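Local coordinates for protein pyruvate kinase 1 (Trypanosoma brucei brucei, PDB 4KCT) that catalyses the transfer of a phosphoryl group from phosphoenolpyruvate to ADP, giving pyruvate and ATP, and also has an intrinsic decarboxylase activity, at residues A[100-114]-A[120-132]. Residues are numbered along the deposited sequence; the frame is centred on the assembly and turned at random.
Sequences VSFAPGDIVCVTTDP and GTKEKFYIDYPQL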
ATOM      1  N   VAL A 100     -22.472 -28.907  49.146  1.00 33.74           N
ATOM      2  CA  VAL A 100     -21.167 -29.333  49.660  1.00 34.73           C
ATOM      3  C   VAL A 100     -20.165 -28.197  49.467  1.00 35.34           C
ATOM      4  O   VAL A 100     -20.192 -27.504  48.445  1.00 30.58           O
ATOM      5  CB  VAL A 100     -20.641 -30.577  48.899  1.00 37.84           C
ATOM      6  CG1 VAL A 100     -19.154 -30.748  49.131  1.00 42.46           C
ATOM      7  CG2 VAL A 100     -21.391 -31.830  49.341  1.00 39.98           C
ATOM      8  N   SER A 101     -19.279 -28.012  50.441  1.00 32.81           N
ATOM      9  CA  SER A 101     -18.248 -26.971  50.343  1.00 36.62           C
ATOM     10  C   SER A 101     -16.847 -27.556  50.167  1.00 37.19           C
ATOM     11  O   SER A 101     -16.476 -28.515  50.848  1.00 35.77           O
ATOM     12  CB  SER A 101     -18.285 -26.064  51.576  1.00 38.91           C
ATOM     13  OG  SER A 101     -19.465 -25.289  51.581  1.00 41.16           O
ATOM     14  N   PHE A 102     -16.099 -27.009  49.211  1.00 33.98           N
ATOM     15  CA  PHE A 102     -14.743 -27.479  48.926  1.00 34.12           C
ATOM     16  C   PHE A 102     -13.735 -26.396  49.261  1.00 36.62           C
ATOM     17  O   PHE A 102     -14.027 -25.200  49.133  1.00 34.55           O
ATOM     18  CB  PHE A 102     -14.595 -27.854  47.448  1.00 32.30           C
ATOM     19  CG  PHE A 102     -15.497 -28.984  47.008  1.00 36.27           C
ATOM     20  CD1 PHE A 102     -15.045 -30.294  47.027  1.00 32.41           C
ATOM     21  CD2 PHE A 102     -16.775 -28.721  46.520  1.00 35.21           C
ATOM     22  CE1 PHE A 102     -15.858 -31.329  46.598  1.00 34.29           C
ATOM     23  CE2 PHE A 102     -17.588 -29.749  46.080  1.00 40.61           C
ATOM     24  CZ  PHE A 102     -17.126 -31.060  46.117  1.00 40.79           C
ATOM     25  N   ALA A 103     -12.520 -26.820  49.594  1.00 34.31           N
ATOM     26  CA  ALA A 103     -11.420 -25.898  49.846  1.00 39.84           C
ATOM     27  C   ALA A 103     -10.244 -26.269  48.947  1.00 34.90           C
ATOM     28  O   ALA A 103     -10.128 -27.420  48.523  1.00 35.23           O
ATOM     29  CB  ALA A 103     -11.010 -25.960  51.319  1.00 39.26           C
ATOM     30  N   PRO A 104      -9.380 -25.288  48.630  1.00 38.42           N
ATOM     31  CA  PRO A 104      -8.182 -25.592  47.831  1.00 35.30           C
ATOM     32  C   PRO A 104      -7.451 -26.799  48.392  1.00 37.39           C
ATOM     33  O   PRO A 104      -7.365 -26.961  49.615  1.00 37.96           O
ATOM     34  CB  PRO A 104      -7.313 -24.326  47.996  1.00 36.06           C
ATOM     35  CG  PRO A 104      -8.255 -23.262  48.468  1.00 36.35           C
ATOM     36  CD  PRO A 104      -9.291 -23.968  49.285  1.00 36.60           C
ATOM     37  N   GLY A 105      -6.967 -27.665  47.511  1.00 39.15           N
ATOM     38  CA  GLY A 105      -6.207 -28.839  47.930  1.00 34.98           C
ATOM     39  C   GLY A 105      -7.072 -30.058  48.220  1.00 33.73           C
ATOM     40  O   GLY A 105      -6.569 -31.172  48.277  1.00 34.08           O
ATOM     41  N   ASP A 106      -8.376 -29.861  48.387  1.00 34.10           N
ATOM     42  CA  ASP A 106      -9.295 -31.000  48.498  1.00 34.79           C
ATOM     43  C   ASP A 106      -9.142 -31.900  47.273  1.00 32.94           C
ATOM     44  O   ASP A 106      -8.994 -31.416  46.143  1.00 36.13           O
ATOM     45  CB  ASP A 106     -10.755 -30.531  48.606  1.00 37.78           C
ATOM     46  CG  ASP A 106     -11.116 -30.045  49.997  1.00 38.82           C
ATOM     47  OD1 ASP A 106     -10.257 -30.138  50.895  1.00 38.40           O
ATOM     48  OD2 ASP A 106     -12.245 -29.526  50.178  1.00 35.03           O
ATOM     49  N   ILE A 107      -9.153 -33.201  47.510  1.00 28.61           N
ATOM     50  CA  ILE A 107      -9.058 -34.184  46.440  1.00 30.86           C
ATOM     51  C   ILE A 107     -10.429 -34.841  46.296  1.00 30.43           C
ATOM     52  O   ILE A 107     -11.008 -35.297  47.289  1.00 30.83           O
ATOM     53  CB  ILE A 107      -7.997 -35.249  46.765  1.00 33.40           C
ATOM     54  CG1 ILE A 107      -6.598 -34.613  46.854  1.00 36.28           C
ATOM     55  CG2 ILE A 107      -8.030 -36.389  45.751  1.00 31.38           C
ATOM     56  CD1 ILE A 107      -6.113 -34.002  45.554  1.00 38.36           C
ATOM     57  N   VAL A 108     -11.013 -34.741  45.106  1.00 27.74           N
ATOM     58  CA  VAL A 108     -12.389 -35.193  44.890  1.00 27.97           C
ATOM     59  C   VAL A 108     -12.434 -36.074  43.640  1.00 28.06           C
ATOM     60  O   VAL A 108     -11.735 -35.804  42.663  1.00 30.58           O
ATOM     61  CB  VAL A 108     -13.364 -33.988  44.753  1.00 30.59           C
ATOM     62  CG1 VAL A 108     -12.971 -33.104  43.577  1.00 30.29           C
ATOM     63  CG2 VAL A 108     -14.812 -34.453  44.616  1.00 26.66           C
ATOM     64  N   CYS A 109     -13.127 -37.207  43.732  1.00 25.40           N
ATOM     65  CA  CYS A 109     -13.334 -38.032  42.576  1.00 26.65           C
ATOM     66  C   CYS A 109     -14.594 -37.591  41.834  1.00 25.70           C
ATOM     67  O   CYS A 109     -15.612 -37.283  42.459  1.00 27.27           O
ATOM     68  CB  CYS A 109     -13.411 -39.517  42.971  1.00 33.03           C
ATOM     69  SG  CYS A 109     -11.777 -40.257  43.250  1.00 45.81           S
ATOM     70  N   VAL A 110     -14.468 -37.394  40.522  1.00 23.09           N
ATOM     71  CA  VAL A 110     -15.622 -37.113  39.709  1.00 22.93           C
ATOM     72  C   VAL A 110     -15.910 -38.323  38.843  1.00 23.35           C
ATOM     73  O   VAL A 110     -14.990 -38.973  38.348  1.00 24.01           O
ATOM     74  CB  VAL A 110     -15.444 -35.836  38.847  1.00 25.60           C
ATOM     75  CG1 VAL A 110     -15.250 -34.628  39.752  1.00 26.72           C
ATOM     76  CG2 VAL A 110     -14.249 -35.979  37.907  1.00 28.84           C
ATOM     77  N   THR A 111     -17.168 -38.729  38.817  1.00 21.90           N
ATOM     78  CA  THR A 111     -17.535 -40.001  38.175  1.00 19.88           C
ATOM     79  C   THR A 111     -18.663 -39.820  37.165  1.00 20.58           C
ATOM     80  O   THR A 111     -19.504 -38.907  37.303  1.00 20.38           O
ATOM     81  CB  THR A 111     -17.933 -41.068  39.224  1.00 23.37           C
ATOM     82  OG1 THR A 111     -18.181 -42.312  38.571  1.00 25.87           O
ATOM     83  CG2 THR A 111     -19.197 -40.630  40.016  1.00 21.77           C
ATOM     84  N   THR A 112     -18.653 -40.642  36.113  1.00 18.78           N
ATOM     85  CA  THR A 112     -19.764 -40.683  35.172  1.00 22.14           C
ATOM     86  C   THR A 112     -20.663 -41.916  35.466  1.00 23.55           C
ATOM     87  O   THR A 112     -21.580 -42.218  34.716  1.00 23.70           O
ATOM     88  CB  THR A 112     -19.251 -40.736  33.714  1.00 23.16           C
ATOM     89  OG1 THR A 112     -18.414 -41.894  33.547  1.00 24.08           O
ATOM     90  CG2 THR A 112     -18.413 -39.491  33.421  1.00 22.10           C
ATOM     91  N   ASP A 113     -20.374 -42.605  36.567  1.00 22.59           N
ATOM     92  CA  ASP A 113     -21.246 -43.698  37.070  1.00 24.31           C
ATOM     93  C   ASP A 113     -22.541 -43.133  37.643  1.00 23.34           C
ATOM     94  O   ASP A 113     -22.524 -42.503  38.677  1.00 22.94           O
ATOM     95  CB  ASP A 113     -20.507 -44.491  38.154  1.00 25.85           C
ATOM     96  CG  ASP A 113     -21.264 -45.757  38.592  1.00 31.63           C
ATOM     97  OD1 ASP A 113     -22.465 -45.890  38.301  1.00 25.07           O
ATOM     98  OD2 ASP A 113     -20.643 -46.579  39.273  1.00 30.44           O
ATOM     99  N   PRO A 114     -23.675 -43.380  36.966  1.00 26.78           N
ATOM    100  CA  PRO A 114     -24.931 -42.752  37.364  1.00 27.70           C
ATOM    101  C   PRO A 114     -25.478 -43.290  38.695  1.00 28.57           C
ATOM    102  O   PRO A 114     -26.345 -42.649  39.293  1.00 29.25           O
ATOM    103  CB  PRO A 114     -25.882 -43.070  36.192  1.00 33.22           C
ATOM    104  CG  PRO A 114     -25.294 -44.283  35.534  1.00 34.86           C
ATOM    105  CD  PRO A 114     -23.803 -44.157  35.713  1.00 33.16           C
ATOM    106  N   GLY A 120     -23.941 -36.919  45.753  1.00 24.15           N
ATOM    107  CA  GLY A 120     -22.607 -36.372  45.679  1.00 22.34           C
ATOM    108  C   GLY A 120     -22.122 -35.889  47.034  1.00 24.76           C
ATOM    109  O   GLY A 120     -22.902 -35.367  47.851  1.00 26.75           O
ATOM    110  N   THR A 121     -20.836 -36.086  47.288  1.00 26.34           N
ATOM    111  CA  THR A 121     -20.231 -35.650  48.534  1.00 28.27           C
ATOM    112  C   THR A 121     -18.939 -34.899  48.223  1.00 33.82           C
ATOM    113  O   THR A 121     -18.556 -34.756  47.045  1.00 30.68           O
ATOM    114  CB  THR A 121     -19.894 -36.841  49.447  1.00 30.73           C
ATOM    115  OG1 THR A 121     -18.817 -37.585  48.876  1.00 27.85           O
ATOM    116  CG2 THR A 121     -21.098 -37.739  49.626  1.00 30.50           C
ATOM    117  N   LYS A 122     -18.284 -34.406  49.274  1.00 31.66           N
ATOM    118  CA  LYS A 122     -16.928 -33.854  49.167  1.00 32.99           C
ATOM    119  C   LYS A 122     -15.961 -34.867  48.543  1.00 31.71           C
ATOM    120  O   LYS A 122     -14.967 -34.481  47.949  1.00 29.02           O
ATOM    121  CB  LYS A 122     -16.421 -33.469  50.553  1.00 38.48           C
ATOM    122  CG  LYS A 122     -15.604 -32.199  50.599  1.00 45.71           C
ATOM    123  CD  LYS A 122     -15.558 -31.648  52.013  1.00 47.58           C
ATOM    124  CE  LYS A 122     -14.423 -30.651  52.177  1.00 57.96           C
ATOM    125  NZ  LYS A 122     -13.709 -30.850  53.472  1.00 66.34           N
ATOM    126  N   GLU A 123     -16.241 -36.159  48.719  1.00 28.42           N
ATOM    127  CA  GLU A 123     -15.321 -37.226  48.275  1.00 32.42           C
ATOM    128  C   GLU A 123     -15.522 -37.573  46.804  1.00 28.79           C
ATOM    129  O   GLU A 123     -14.610 -38.079  46.146  1.00 25.68           O
ATOM    130  CB  GLU A 123     -15.531 -38.505  49.104  1.00 38.28           C
ATOM    131  CG  GLU A 123     -14.698 -38.589  50.382  1.00 50.78           C
ATOM    132  CD  GLU A 123     -15.161 -37.604  51.449  1.00 62.76           C
ATOM    133  OE1 GLU A 123     -14.315 -36.839  51.954  1.00 78.11           O
ATOM    134  OE2 GLU A 123     -16.375 -37.576  51.768  1.00 65.98           O
ATOM    135  N   LYS A 124     -16.774 -37.527  46.366  1.00 25.90           N
ATOM    136  CA  LYS A 124     -17.128 -38.060  45.063  1.00 26.99           C
ATOM    137  C   LYS A 124     -18.460 -37.528  44.594  1.00 21.36           C
ATOM    138  O   LYS A 124     -19.421 -37.466  45.362  1.00 25.20           O
ATOM    139  CB  LYS A 124     -17.166 -39.578  45.114  1.00 24.88           C
ATOM    140  CG  LYS A 124     -17.553 -40.231  43.811  1.00 26.79           C
ATOM    141  CD  LYS A 124     -17.460 -41.735  43.986  1.00 35.71           C
ATOM    142  CE  LYS A 124     -16.956 -42.416  42.744  1.00 33.15           C
ATOM    143  NZ  LYS A 124     -16.507 -43.797  43.068  1.00 40.53           N
ATOM    144  N   PHE A 125     -18.504 -37.050  43.358  1.00 21.26           N
ATOM    145  CA  PHE A 125     -19.772 -36.622  42.791  1.00 20.14           C
ATOM    146  C   PHE A 125     -19.851 -36.874  41.291  1.00 20.80           C
ATOM    147  O   PHE A 125     -18.844 -37.191  40.638  1.00 20.45           O
ATOM    148  CB  PHE A 125     -20.080 -35.146  43.140  1.00 21.53           C
ATOM    149  CG  PHE A 125     -19.181 -34.147  42.452  1.00 19.90           C
ATOM    150  CD1 PHE A 125     -19.441 -33.732  41.152  1.00 18.54           C
ATOM    151  CD2 PHE A 125     -18.107 -33.571  43.137  1.00 22.54           C
ATOM    152  CE1 PHE A 125     -18.649 -32.756  40.535  1.00 19.71           C
ATOM    153  CE2 PHE A 125     -17.321 -32.589  42.544  1.00 23.63           C
ATOM    154  CZ  PHE A 125     -17.570 -32.196  41.226  1.00 21.45           C
ATOM    155  N   TYR A 126     -21.058 -36.770  40.764  1.00 19.84           N
ATOM    156  CA  TYR A 126     -21.380 -37.282  39.454  1.00 20.92           C
ATOM    157  C   TYR A 126     -21.349 -36.112  38.439  1.00 21.08           C
ATOM    158  O   TYR A 126     -21.764 -34.987  38.759  1.00 19.04           O
ATOM    159  CB  TYR A 126     -22.780 -37.892  39.505  1.00 21.16           C
ATOM    160  CG  TYR A 126     -23.376 -38.226  38.163  1.00 22.59           C
ATOM    161  CD1 TYR A 126     -22.979 -39.369  37.475  1.00 21.46           C
ATOM    162  CD2 TYR A 126     -24.456 -37.486  37.651  1.00 22.25           C
ATOM    163  CE1 TYR A 126     -23.560 -39.712  36.267  1.00 22.63           C
ATOM    164  CE2 TYR A 126     -25.097 -37.871  36.480  1.00 23.72           C
ATOM    165  CZ  TYR A 126     -24.623 -38.967  35.781  1.00 26.41           C
ATOM    166  OH  TYR A 126     -25.231 -39.353  34.623  1.00 29.79           O
ATOM    167  N   ILE A 127     -20.897 -36.401  37.219  1.00 19.26           N
ATOM    168  CA  ILE A 127     -21.048 -35.465  36.088  1.00 21.41           C
ATOM    169  C   ILE A 127     -21.703 -36.225  34.933  1.00 23.49           C
ATOM    170  O   ILE A 127     -21.357 -37.384  34.684  1.00 22.16           O
ATOM    171  CB  ILE A 127     -19.666 -34.898  35.672  1.00 20.77           C
ATOM    172  CG1 ILE A 127     -19.174 -33.904  36.724  1.00 22.14           C
ATOM    173  CG2 ILE A 127     -19.731 -34.218  34.308  1.00 22.59           C
ATOM    174  CD1 ILE A 127     -17.738 -33.431  36.490  1.00 22.29           C
ATOM    175  N   ASP A 128     -22.747 -35.641  34.336  1.00 21.36           N
ATOM    176  CA  ASP A 128     -23.655 -36.396  33.459  1.00 23.41           C
ATOM    177  C   ASP A 128     -23.191 -36.444  31.994  1.00 25.19           C
ATOM    178  O   ASP A 128     -24.009 -36.509  31.096  1.00 29.94           O
ATOM    179  CB  ASP A 128     -25.093 -35.850  33.545  1.00 24.29           C
ATOM    180  CG  ASP A 128     -25.229 -34.415  32.959  1.00 29.79           C
ATOM    181  OD1 ASP A 128     -24.288 -33.914  32.308  1.00 27.01           O
ATOM    182  OD2 ASP A 128     -26.290 -33.805  33.132  1.00 30.00           O
ATOM    183  N   TYR A 129     -21.883 -36.501  31.773  1.00 22.85           N
ATOM    184  CA  TYR A 129     -21.323 -36.649  30.412  1.00 22.13           C
ATOM    185  C   TYR A 129     -20.479 -37.919  30.305  1.00 23.37           C
ATOM    186  O   TYR A 129     -19.414 -37.982  30.892  1.00 22.98           O
ATOM    187  CB  TYR A 129     -20.441 -35.425  30.075  1.00 23.39           C
ATOM    188  CG  TYR A 129     -19.853 -35.459  28.698  1.00 21.57           C
ATOM    189  CD1 TYR A 129     -20.676 -35.434  27.576  1.00 22.09           C
ATOM    190  CD2 TYR A 129     -18.481 -35.623  28.506  1.00 24.31           C
ATOM    191  CE1 TYR A 129     -20.147 -35.524  26.309  1.00 22.88           C
ATOM    192  CE2 TYR A 129     -17.936 -35.705  27.221  1.00 24.30           C
ATOM    193  CZ  TYR A 129     -18.775 -35.621  26.138  1.00 23.54           C
ATOM    194  OH  TYR A 129     -18.282 -35.712  24.876  1.00 26.49           O
ATOM    195  N   PRO A 130     -20.999 -38.967  29.609  1.00 25.84           N
ATOM    196  CA  PRO A 130     -20.419 -40.318  29.704  1.00 25.04           C
ATOM    197  C   PRO A 130     -19.026 -40.429  29.149  1.00 25.59           C
ATOM    198  O   PRO A 130     -18.251 -41.227  29.627  1.00 25.73           O
ATOM    199  CB  PRO A 130     -21.378 -41.177  28.867  1.00 26.98           C
ATOM    200  CG  PRO A 130     -22.693 -40.485  28.983  1.00 31.92           C
ATOM    201  CD  PRO A 130     -22.408 -39.007  29.158  1.00 27.92           C
ATOM    202  N   GLN A 131     -18.678 -39.576  28.188  1.00 25.60           N
ATOM    203  CA  GLN A 131     -17.336 -39.594  27.610  1.00 26.05           C
ATOM    204  C   GLN A 131     -16.297 -38.808  28.411  1.00 25.71           C
ATOM    205  O   GLN A 131     -15.213 -38.517  27.905  1.00 23.76           O
ATOM    206  CB  GLN A 131     -17.377 -39.096  26.176  1.00 29.21           C
ATOM    207  CG  GLN A 131     -18.081 -40.058  25.224  1.00 33.96           C
ATOM    208  CD  GLN A 131     -17.258 -41.299  24.992  1.00 48.01           C
ATOM    209  OE1 GLN A 131     -16.027 -41.226  24.874  1.00 49.13           O
ATOM    210  NE2 GLN A 131     -17.905 -42.458  25.056  1.00 51.39           N
ATOM    211  N   LEU A 132     -16.634 -38.431  29.645  1.00 24.20           N
ATOM    212  CA  LEU A 132     -15.763 -37.528  30.414  1.00 24.77           C
ATOM    213  C   LEU A 132     -14.287 -37.997  30.448  1.00 28.54           C
ATOM    214  O   LEU A 132     -13.373 -37.197  30.258  1.00 25.08           O
ATOM    215  CB  LEU A 132     -16.288 -37.343  31.846  1.00 27.99           C
ATOM    216  CG  LEU A 132     -15.433 -36.483  32.779  1.00 25.12           C
ATOM    217  CD1 LEU A 132     -15.497 -35.028  32.342  1.00 27.77           C
ATOM    218  CD2 LEU A 132     -15.899 -36.626  34.219  1.00 30.33           C
TER
HETATM  219  O   HOH W   1     -12.436 -33.577  48.876  1.00 37.93           O
HETATM  220  O   HOH W   2     -22.279 -39.456  32.914  1.00 38.67           O
HETATM  221  O   HOH W   3     -15.977 -41.335  31.383  1.00 38.89           O
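C109 and T111 on strand 107-111 exchange backbone hydrogen bonds with E123, F125 and I127, so that strand 124-126 runs parallel to its neighbour, the axes 4.7 Å apart and at 25°. C109 N donates to E123 O (3.0 Å), F125 N to C109 O, T111 N to F125 O, and I127 N to T111 O (2.9 Å). Before this pairing begins, a water donates to both I107 O and K122 O. Apolar contacts gather on the face bearing V110 and F125. V110 CG1 lies over one face of the F125 ring, 4.0 Å from its centroid, as a CH-pi contact. V108 CG2 reaches F125 CD2 (3.7 Å), and F102 CZ approaches F125 CE2 obliquely. The aliphatic K122 chain slides past F102, CG against CD1 and CB against V100 CG1, with K122 O at the ring edge. Farther along, V110 touches I127 and L132, while T112 CG2 presses tightly on L132 CB (3.4 Å). On the other face of the sheet, the Y126 ring, its CG anti to the backbone N (chi1 168°), is carried onward along the strand, and its CE1 lies against P114 CA (3.5 Å); T112 O sits at its edge, in plane. The K124 chain crosses T111, and its ammonium makes a cation-pi contact with Y116. K122 NZ forms a long salt bridge to D106 OD2 (3.8 Å), which also accepts from A103 N. Strand 107-111 lies between 161-166 and 124-126, the latter outermost within the chain in the mixed sheet of the B domain, the beta-rich lid that pyruvate kinases carry on their TIM barrel.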